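Local coordinates for protein tartronate semialdehyde reductase (Salmonella typhimurium, PDB 1VPD) that probably catalyses the NAD(P)H-dependent reduction of tartronate semialdehyde to D-glycerate, the last step of the route from galactarate to D-glycerate, at residues G17-K22 with P130-G135; G84-A89 with D111-K116; N178-A183 with P260-V265. All coordinates share one frame; numbering follows the deposited sequence.

Contact 1 of 3, residues G17-K22 with P130-G135; sequences GKPMSK and PKAIDG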
loop_
_atom_site.group_PDB
_atom_site.type_symbol
_atom_site.label_atom_id
_atom_site.label_comp_id
_atom_site.label_asym_id
_atom_site.label_seq_id
_atom_site.Cartn_x
_atom_site.Cartn_y
_atom_site.Cartn_z
ATOM N N GLY A 17 -8.113 -1.331 0.654
ATOM C CA GLY A 17 -9.146 -0.351 0.976
ATOM C C GLY A 17 -10.411 -0.947 1.583
ATOM O O GLY A 17 -10.988 -0.394 2.514
ATOM N N LYS A 18 -10.858 -2.054 1.025
ATOM C CA LYS A 18 -12.102 -2.667 1.515
ATOM C C LYS A 18 -12.033 -3.024 3.006
ATOM O O LYS A 18 -12.861 -2.540 3.783
ATOM C CB LYS A 18 -12.514 -3.856 0.656
ATOM C CG LYS A 18 -13.854 -4.454 1.078
ATOM C CD LYS A 18 -14.430 -5.294 -0.024
ATOM C CE LYS A 18 -13.943 -6.690 0.040
ATOM N NZ LYS A 18 -14.788 -7.553 -0.848
ATOM N N PRO A 19 -11.068 -3.844 3.448
ATOM C CA PRO A 19 -10.977 -4.139 4.886
ATOM C C PRO A 19 -10.715 -2.930 5.773
ATOM O O PRO A 19 -11.187 -2.909 6.920
ATOM C CB PRO A 19 -9.851 -5.179 4.982
ATOM C CG PRO A 19 -9.094 -5.046 3.697
ATOM C CD PRO A 19 -10.094 -4.623 2.659
HETATM N N MSE A 20 -9.978 -1.940 5.272
HETATM C CA MSE A 20 -9.742 -0.726 6.009
HETATM C C MSE A 20 -11.068 0.015 6.276
HETATM O O MSE A 20 -11.337 0.428 7.401
HETATM C CB MSE A 20 -8.769 0.154 5.239
HETATM C CG MSE A 20 -7.331 -0.418 5.293
HETATM SE SE MSE A 20 -6.179 0.414 3.938
HETATM C CE MSE A 20 -5.794 2.074 4.845
ATOM N N SER A 21 -11.874 0.157 5.233
ATOM C CA SER A 21 -13.177 0.817 5.358
ATOM C C SER A 21 -14.064 0.071 6.358
ATOM O O SER A 21 -14.776 0.711 7.149
ATOM C CB SER A 21 -13.866 0.963 3.995
ATOM O OG SER A 21 -14.355 -0.256 3.477
ATOM N N LYS A 22 -14.008 -1.261 6.344
ATOM C CA LYS A 22 -14.807 -2.063 7.269
ATOM C C LYS A 22 -14.352 -1.870 8.715
ATOM O O LYS A 22 -15.178 -1.819 9.626
ATOM C CB LYS A 22 -14.814 -3.534 6.861
ATOM C CG LYS A 22 -15.599 -3.781 5.602
ATOM C CD LYS A 22 -15.692 -5.251 5.334
ATOM C CE LYS A 22 -16.416 -5.525 4.058
ATOM N NZ LYS A 22 -16.248 -6.938 3.647
ATOM N N PRO A 130 -3.284 -9.157 5.274
ATOM C CA PRO A 130 -3.628 -9.635 6.624
ATOM C C PRO A 130 -3.751 -8.542 7.670
ATOM O O PRO A 130 -4.650 -8.602 8.525
ATOM C CB PRO A 130 -2.493 -10.608 6.958
ATOM C CG PRO A 130 -2.014 -11.075 5.612
ATOM C CD PRO A 130 -2.102 -9.859 4.737
ATOM N N LYS A 131 -2.879 -7.544 7.614
ATOM C CA LYS A 131 -2.917 -6.486 8.613
ATOM C C LYS A 131 -3.908 -5.365 8.272
ATOM O O LYS A 131 -4.335 -4.619 9.162
ATOM C CB LYS A 131 -1.518 -5.916 8.852
ATOM C CG LYS A 131 -0.551 -6.929 9.480
ATOM C CD LYS A 131 0.747 -6.259 9.919
ATOM C CE LYS A 131 1.620 -7.205 10.721
ATOM N NZ LYS A 131 1.150 -7.311 12.138
ATOM N N ALA A 132 -4.262 -5.235 6.999
ATOM C CA ALA A 132 -5.376 -4.373 6.597
ATOM C C ALA A 132 -6.657 -4.945 7.204
ATOM O O ALA A 132 -7.470 -4.212 7.768
ATOM C CB ALA A 132 -5.487 -4.304 5.091
ATOM N N ILE A 133 -6.795 -6.261 7.123
ATOM C CA ILE A 133 -7.976 -6.957 7.662
ATOM C C ILE A 133 -8.061 -6.817 9.177
ATOM O O ILE A 133 -9.098 -6.396 9.701
ATOM C CB ILE A 133 -8.005 -8.440 7.210
ATOM C CG1 ILE A 133 -8.287 -8.536 5.710
ATOM C CG2 ILE A 133 -9.049 -9.259 8.025
ATOM C CD1 ILE A 133 -7.957 -9.860 5.091
ATOM N N ASP A 134 -6.973 -7.100 9.896
ATOM C CA ASP A 134 -7.032 -7.115 11.356
ATOM C C ASP A 134 -6.762 -5.759 12.023
ATOM O O ASP A 134 -6.828 -5.633 13.244
ATOM C CB ASP A 134 -6.188 -8.263 11.933
ATOM C CG ASP A 134 -4.706 -7.977 11.966
ATOM O OD1 ASP A 134 -4.273 -6.869 11.582
ATOM O OD2 ASP A 134 -3.890 -8.830 12.407
ATOM N N GLY A 135 -6.521 -4.735 11.210
ATOM C CA GLY A 135 -6.377 -3.388 11.694
ATOM C C GLY A 135 -5.085 -3.052 12.412
ATOM O O GLY A 135 -5.083 -2.168 13.263
HETATM O O HOH W 1 -11.329 -5.463 8.166
#
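A132 and I133 of helix 128-134 pack against P19 and M20, near the start of helix 17-26. The two helix segments run almost parallel, at 19°, and their axes approach to 7.9 Å. The spacing is consistent with the small groups that meet there, a proline ring and an alanine methyl.

Along 130-135, A132 is the first residue to touch. Its methyl lies 3.9 Å from P19, CB to CG. The same methyl is 4.3 Å from CG of the selenomethionine M20, so it is shared by two neighbouring residues of the other helix. A132 also touches M16, in the loop before helix 17-26.

I133 comes next. Its CB points away from helix 17-26, yet CG1 sits beside the backbone N (chi1 -69°) and reaches back to P19. CG1 of I133 is 3.8 Å from P19 CB. The proline ring thus meets both residues: CG faces the alanine methyl and CB faces the isoleucine. I133 CA is also close, 3.7 Å from P19 CB.

One water joins the two backbones. It donates to P19 O at 2.8 Å and to I133 O at 2.9 Å. The side chain of N23 gives I133 O a further hydrogen bond. At G135 the chain leaves the helix with positive phi.

Helix 17-26 follows the glycine-rich turn of a Rossmann-type fold, and 17-22 lies in the predicted NAD(+) site. The direct contact is apolar, with no hydrogen bond between the segments. Between the two segments the polar link is a bridging water, since two carbonyl oxygens are both acceptors and cannot bond each other directly.

Contact 2 of 3, residues G84-A89 with D111-K116; sequences GIIEGA and DALKAK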
loop_
_atom_site.group_PDB
_atom_site.type_symbol
_atom_site.label_atom_id
_atom_site.label_comp_id
_atom_site.label_asym_id
_atom_site.label_seq_id
_atom_site.Cartn_x
_atom_site.Cartn_y
_atom_site.Cartn_z
ATOM N N GLY A 84 -14.413 15.240 -9.735
ATOM C CA GLY A 84 -13.472 14.861 -8.699
ATOM C C GLY A 84 -13.705 15.597 -7.398
ATOM O O GLY A 84 -14.565 16.477 -7.305
ATOM N N ILE A 85 -12.917 15.246 -6.391
ATOM C CA ILE A 85 -13.028 15.818 -5.062
ATOM C C ILE A 85 -13.012 17.344 -5.110
ATOM O O ILE A 85 -13.808 17.997 -4.436
ATOM C CB ILE A 85 -11.892 15.297 -4.151
ATOM C CG1 ILE A 85 -12.091 13.802 -3.889
ATOM C CG2 ILE A 85 -11.829 16.074 -2.844
ATOM C CD1 ILE A 85 -10.911 13.129 -3.175
ATOM N N ILE A 86 -12.119 17.901 -5.918
ATOM C CA ILE A 86 -11.909 19.334 -5.944
ATOM C C ILE A 86 -13.166 20.093 -6.397
ATOM O O ILE A 86 -13.345 21.250 -6.017
ATOM C CB ILE A 86 -10.684 19.699 -6.803
ATOM C CG1 ILE A 86 -10.192 21.119 -6.459
ATOM C CG2 ILE A 86 -10.979 19.558 -8.290
ATOM C CD1 ILE A 86 -8.817 21.434 -7.058
ATOM N N GLU A 87 -14.018 19.444 -7.189
ATOM C CA GLU A 87 -15.250 20.077 -7.681
ATOM C C GLU A 87 -16.367 20.106 -6.634
ATOM O O GLU A 87 -17.340 20.869 -6.794
ATOM C CB GLU A 87 -15.724 19.388 -8.970
ATOM C CG GLU A 87 -14.710 19.464 -10.108
ATOM C CD GLU A 87 -15.204 18.893 -11.431
ATOM O OE1 GLU A 87 -16.325 18.358 -11.503
ATOM O OE2 GLU A 87 -14.454 18.989 -12.430
ATOM N N GLY A 88 -16.255 19.295 -5.574
ATOM C CA GLY A 88 -17.258 19.250 -4.525
ATOM C C GLY A 88 -16.826 19.711 -3.141
ATOM O O GLY A 88 -17.660 19.907 -2.248
ATOM N N ALA A 89 -15.527 19.879 -2.944
ATOM C CA ALA A 89 -14.972 20.125 -1.619
ATOM C C ALA A 89 -15.047 21.605 -1.272
ATOM O O ALA A 89 -14.561 22.446 -2.007
ATOM C CB ALA A 89 -13.505 19.675 -1.562
ATOM N N ASP A 111 -0.713 20.914 -3.711
ATOM C CA ASP A 111 -0.681 22.321 -4.146
ATOM C C ASP A 111 -1.944 22.680 -4.910
ATOM O O ASP A 111 -2.497 23.774 -4.725
ATOM C CB ASP A 111 0.532 22.607 -5.028
ATOM C CG ASP A 111 1.821 22.690 -4.244
ATOM O OD1 ASP A 111 1.792 22.808 -3.004
ATOM O OD2 ASP A 111 2.929 22.634 -4.816
ATOM N N ALA A 112 -2.418 21.759 -5.747
ATOM C CA ALA A 112 -3.641 21.994 -6.509
ATOM C C ALA A 112 -4.848 22.110 -5.573
ATOM O O ALA A 112 -5.699 22.988 -5.771
ATOM C CB ALA A 112 -3.871 20.900 -7.519
ATOM N N LEU A 113 -4.915 21.254 -4.559
ATOM C CA LEU A 113 -6.022 21.291 -3.601
ATOM C C LEU A 113 -5.943 22.536 -2.717
ATOM O O LEU A 113 -6.974 23.150 -2.424
ATOM C CB LEU A 113 -6.041 20.030 -2.733
ATOM C CG LEU A 113 -6.452 18.769 -3.512
ATOM C CD1 LEU A 113 -6.238 17.536 -2.686
ATOM C CD2 LEU A 113 -7.909 18.845 -3.990
ATOM N N LYS A 114 -4.730 22.931 -2.335
ATOM C CA LYS A 114 -4.531 24.105 -1.464
ATOM C C LYS A 114 -5.063 25.379 -2.112
ATOM O O LYS A 114 -5.567 26.265 -1.412
ATOM C CB LYS A 114 -3.054 24.282 -1.105
ATOM C CG LYS A 114 -2.771 25.483 -0.192
ATOM C CD LYS A 114 -1.340 25.476 0.338
ATOM C CE LYS A 114 -0.896 26.854 0.836
ATOM N NZ LYS A 114 -2.004 27.670 1.421
ATOM N N ALA A 115 -4.961 25.469 -3.432
ATOM C CA ALA A 115 -5.467 26.625 -4.172
ATOM C C ALA A 115 -6.986 26.786 -4.003
ATOM O O ALA A 115 -7.508 27.893 -4.127
ATOM C CB ALA A 115 -5.115 26.513 -5.622
ATOM N N LYS A 116 -7.683 25.680 -3.753
ATOM C CA LYS A 116 -9.113 25.695 -3.441
ATOM C C LYS A 116 -9.465 25.635 -1.945
ATOM O O LYS A 116 -10.643 25.552 -1.576
ATOM C CB LYS A 116 -9.796 24.553 -4.194
ATOM C CG LYS A 116 -9.961 24.839 -5.672
ATOM C CD LYS A 116 -11.228 25.671 -5.946
ATOM C CE LYS A 116 -12.499 24.833 -5.820
ATOM N NZ LYS A 116 -13.640 25.386 -6.612
HETATM O O HOH W 2 -13.124 24.713 -2.141
#
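The short helical turn at about 85-88 lies beside the C-terminal end of helix 103-114, with I86 and L113 nearest at 6.6 Å between CA atoms. Both belong to the Rossmann-type nucleotide-binding domain, where 85-88 precedes strand 94-97 and helix 103-114 follows it. No hydrogen bond passes directly between the two segments.

I86 carries the contact. Its CG1 is anti to the backbone N (chi1 -161°), and this branch extends between L113 and K116. On L113 the CD2 branch does the touching, 4.0 Å from I86 CB. L113 also packs on L95 of strand 94-97, so it bridges I86 and the sheet. The end of the isoleucine reaches the helix backbone, with CD1 3.7 Å from A112 O.

K116 crosses I86 at about a right angle. Its CG is 3.8 Å from I86 CG1. The lysine chain then bends at chi2 and chi3, which carries CE to 3.7 Å from I86 O. L80 of helix 72-80 touches I86, A112 and L113 and extends this apolar patch. Where the two segments end, a water donates to both carbonyls, 2.7 Å from A89 O and 2.7 Å from K116 O.

Contact 3 of 3, residues N178-A183 with P260-V265; sequences NQVIVA and PLTAAV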
loop_
_atom_site.group_PDB
_atom_site.type_symbol
_atom_site.label_atom_id
_atom_site.label_comp_id
_atom_site.label_asym_id
_atom_site.label_seq_id
_atom_site.Cartn_x
_atom_site.Cartn_y
_atom_site.Cartn_z
ATOM N N ASN A 178 10.093 1.938 2.980
ATOM C CA ASN A 178 9.354 0.739 3.354
ATOM C C ASN A 178 9.354 -0.307 2.251
ATOM O O ASN A 178 9.605 -1.483 2.499
ATOM C CB ASN A 178 7.904 1.127 3.697
ATOM C CG ASN A 178 7.124 0.004 4.328
ATOM O OD1 ASN A 178 6.591 -0.908 3.633
ATOM N ND2 ASN A 178 7.003 0.062 5.632
ATOM N N GLN A 179 9.097 0.136 1.027
ATOM C CA GLN A 179 8.936 -0.772 -0.097
ATOM C C GLN A 179 10.260 -1.319 -0.584
ATOM O O GLN A 179 10.304 -2.412 -1.118
ATOM C CB GLN A 179 8.195 -0.073 -1.237
ATOM C CG GLN A 179 6.701 0.205 -0.920
ATOM C CD GLN A 179 5.952 -1.018 -0.447
ATOM O OE1 GLN A 179 6.033 -1.395 0.723
ATOM N NE2 GLN A 179 5.241 -1.663 -1.367
ATOM N N VAL A 180 11.337 -0.559 -0.394
ATOM C CA VAL A 180 12.684 -1.073 -0.593
ATOM C C VAL A 180 12.900 -2.245 0.356
ATOM O O VAL A 180 13.329 -3.330 -0.076
ATOM C CB VAL A 180 13.752 0.041 -0.358
ATOM C CG1 VAL A 180 15.164 -0.551 -0.190
ATOM C CG2 VAL A 180 13.711 1.053 -1.498
ATOM N N ILE A 181 12.607 -2.048 1.631
ATOM C CA ILE A 181 12.819 -3.120 2.603
ATOM C C ILE A 181 11.945 -4.341 2.290
ATOM O O ILE A 181 12.416 -5.470 2.335
ATOM C CB ILE A 181 12.599 -2.629 4.045
ATOM C CG1 ILE A 181 13.799 -1.775 4.461
ATOM C CG2 ILE A 181 12.452 -3.815 4.994
ATOM C CD1 ILE A 181 13.500 -0.877 5.670
ATOM N N VAL A 182 10.677 -4.130 1.985
ATOM C CA VAL A 182 9.803 -5.266 1.746
ATOM C C VAL A 182 10.285 -6.085 0.546
ATOM O O VAL A 182 10.358 -7.317 0.618
ATOM C CB VAL A 182 8.339 -4.831 1.593
ATOM C CG1 VAL A 182 7.463 -6.013 1.201
ATOM C CG2 VAL A 182 7.821 -4.219 2.908
ATOM N N ALA A 183 10.607 -5.416 -0.561
ATOM C CA ALA A 183 11.075 -6.121 -1.748
ATOM C C ALA A 183 12.331 -6.910 -1.440
ATOM O O ALA A 183 12.425 -8.069 -1.812
ATOM C CB ALA A 183 11.324 -5.189 -2.897
ATOM N N PRO A 260 21.582 0.082 -5.001
ATOM C CA PRO A 260 22.002 -1.084 -5.796
ATOM C C PRO A 260 21.111 -2.314 -5.662
ATOM O O PRO A 260 20.821 -2.987 -6.683
ATOM C CB PRO A 260 23.420 -1.377 -5.281
ATOM C CG PRO A 260 23.434 -0.805 -3.865
ATOM C CD PRO A 260 22.589 0.447 -3.979
ATOM N N LEU A 261 20.693 -2.645 -4.445
ATOM C CA LEU A 261 19.923 -3.888 -4.268
ATOM C C LEU A 261 18.512 -3.734 -4.842
ATOM O O LEU A 261 18.004 -4.638 -5.499
ATOM C CB LEU A 261 19.918 -4.335 -2.820
ATOM C CG LEU A 261 21.316 -4.569 -2.235
ATOM C CD1 LEU A 261 21.164 -4.964 -0.774
ATOM C CD2 LEU A 261 22.118 -5.639 -2.982
ATOM N N THR A 262 17.913 -2.568 -4.640
ATOM C CA THR A 262 16.623 -2.231 -5.227
ATOM C C THR A 262 16.711 -2.266 -6.750
ATOM O O THR A 262 15.830 -2.816 -7.424
ATOM C CB THR A 262 16.157 -0.834 -4.742
ATOM O OG1 THR A 262 15.947 -0.834 -3.323
ATOM C CG2 THR A 262 14.833 -0.477 -5.350
ATOM N N ALA A 263 17.774 -1.698 -7.306
ATOM C CA ALA A 263 17.962 -1.727 -8.760
ATOM C C ALA A 263 18.011 -3.169 -9.267
ATOM O O ALA A 263 17.396 -3.497 -10.295
ATOM C CB ALA A 263 19.181 -0.966 -9.166
ATOM N N ALA A 264 18.700 -4.044 -8.540
ATOM C CA ALA A 264 18.757 -5.465 -8.911
ATOM C C ALA A 264 17.402 -6.138 -8.806
ATOM O O ALA A 264 16.991 -6.853 -9.738
ATOM C CB ALA A 264 19.780 -6.216 -8.079
ATOM N N VAL A 265 16.694 -5.929 -7.704
ATOM C CA VAL A 265 15.386 -6.589 -7.541
ATOM C C VAL A 265 14.356 -6.058 -8.548
ATOM O O VAL A 265 13.519 -6.818 -9.038
ATOM C CB VAL A 265 14.915 -6.530 -6.087
ATOM C CG1 VAL A 265 13.493 -7.036 -5.954
ATOM C CG2 VAL A 265 15.864 -7.338 -5.229
#
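V180 overlaps T262 with both of its methyl groups, and T262 OG1 sits over the fork between them. This is a helix-to-helix contact in the all-helical C-terminal domain, between the long helix 170-198 and the first turns of helix 260-274. V180 CG1 lies 3.2 Å from T262 OG1, a close approach, and CG2 lies 3.4 Å from the same OG1. The two side chains cross at about a right angle. T262 OG1 stands beside its own backbone N (chi1 -63°), and this rotation turns the oxygen to the valine.

A helical turn further on, A183 and V265 form the second point of contact. Both CB atoms point across the interface. No hydrogen bond links the segments.

A248 and L245 of helix 238-255 touch V180 and T262 respectively. L184, next to A183 on the long helix, touches both T262 and V265. Q179 OE1, beside V180, has a weak hydrogen bond with NZ of K175, the predicted active-site lysine, and a hydrogen bond with a tartaric acid molecule, probably from the crystallisation liquor. At the second point the V265 branch anti to the backbone N makes the touch: its CG1 is 4.2 Å from A183 CB.

In the fold
From the N terminus, strand 7-11 leads into helix 17-26, where contact 1 opens. The chain then builds much of the nucleotide-binding domain before helix 128-134 closes that loop. Contact 2 is nested inside it: 84-89 meets 111-116 across a short loop that includes strand 94-97. The centres of contacts 1 and 2 are about 27 Å apart. Contact 3 follows in series, in the C-terminal domain. It closes a mainly helical loop from helix 170-198 to helix 260-274. Contacts 1 and 3 lie on opposite sides of the chain's centre, with nearest atoms about 10 Å apart. No two of the contacts touch or cross.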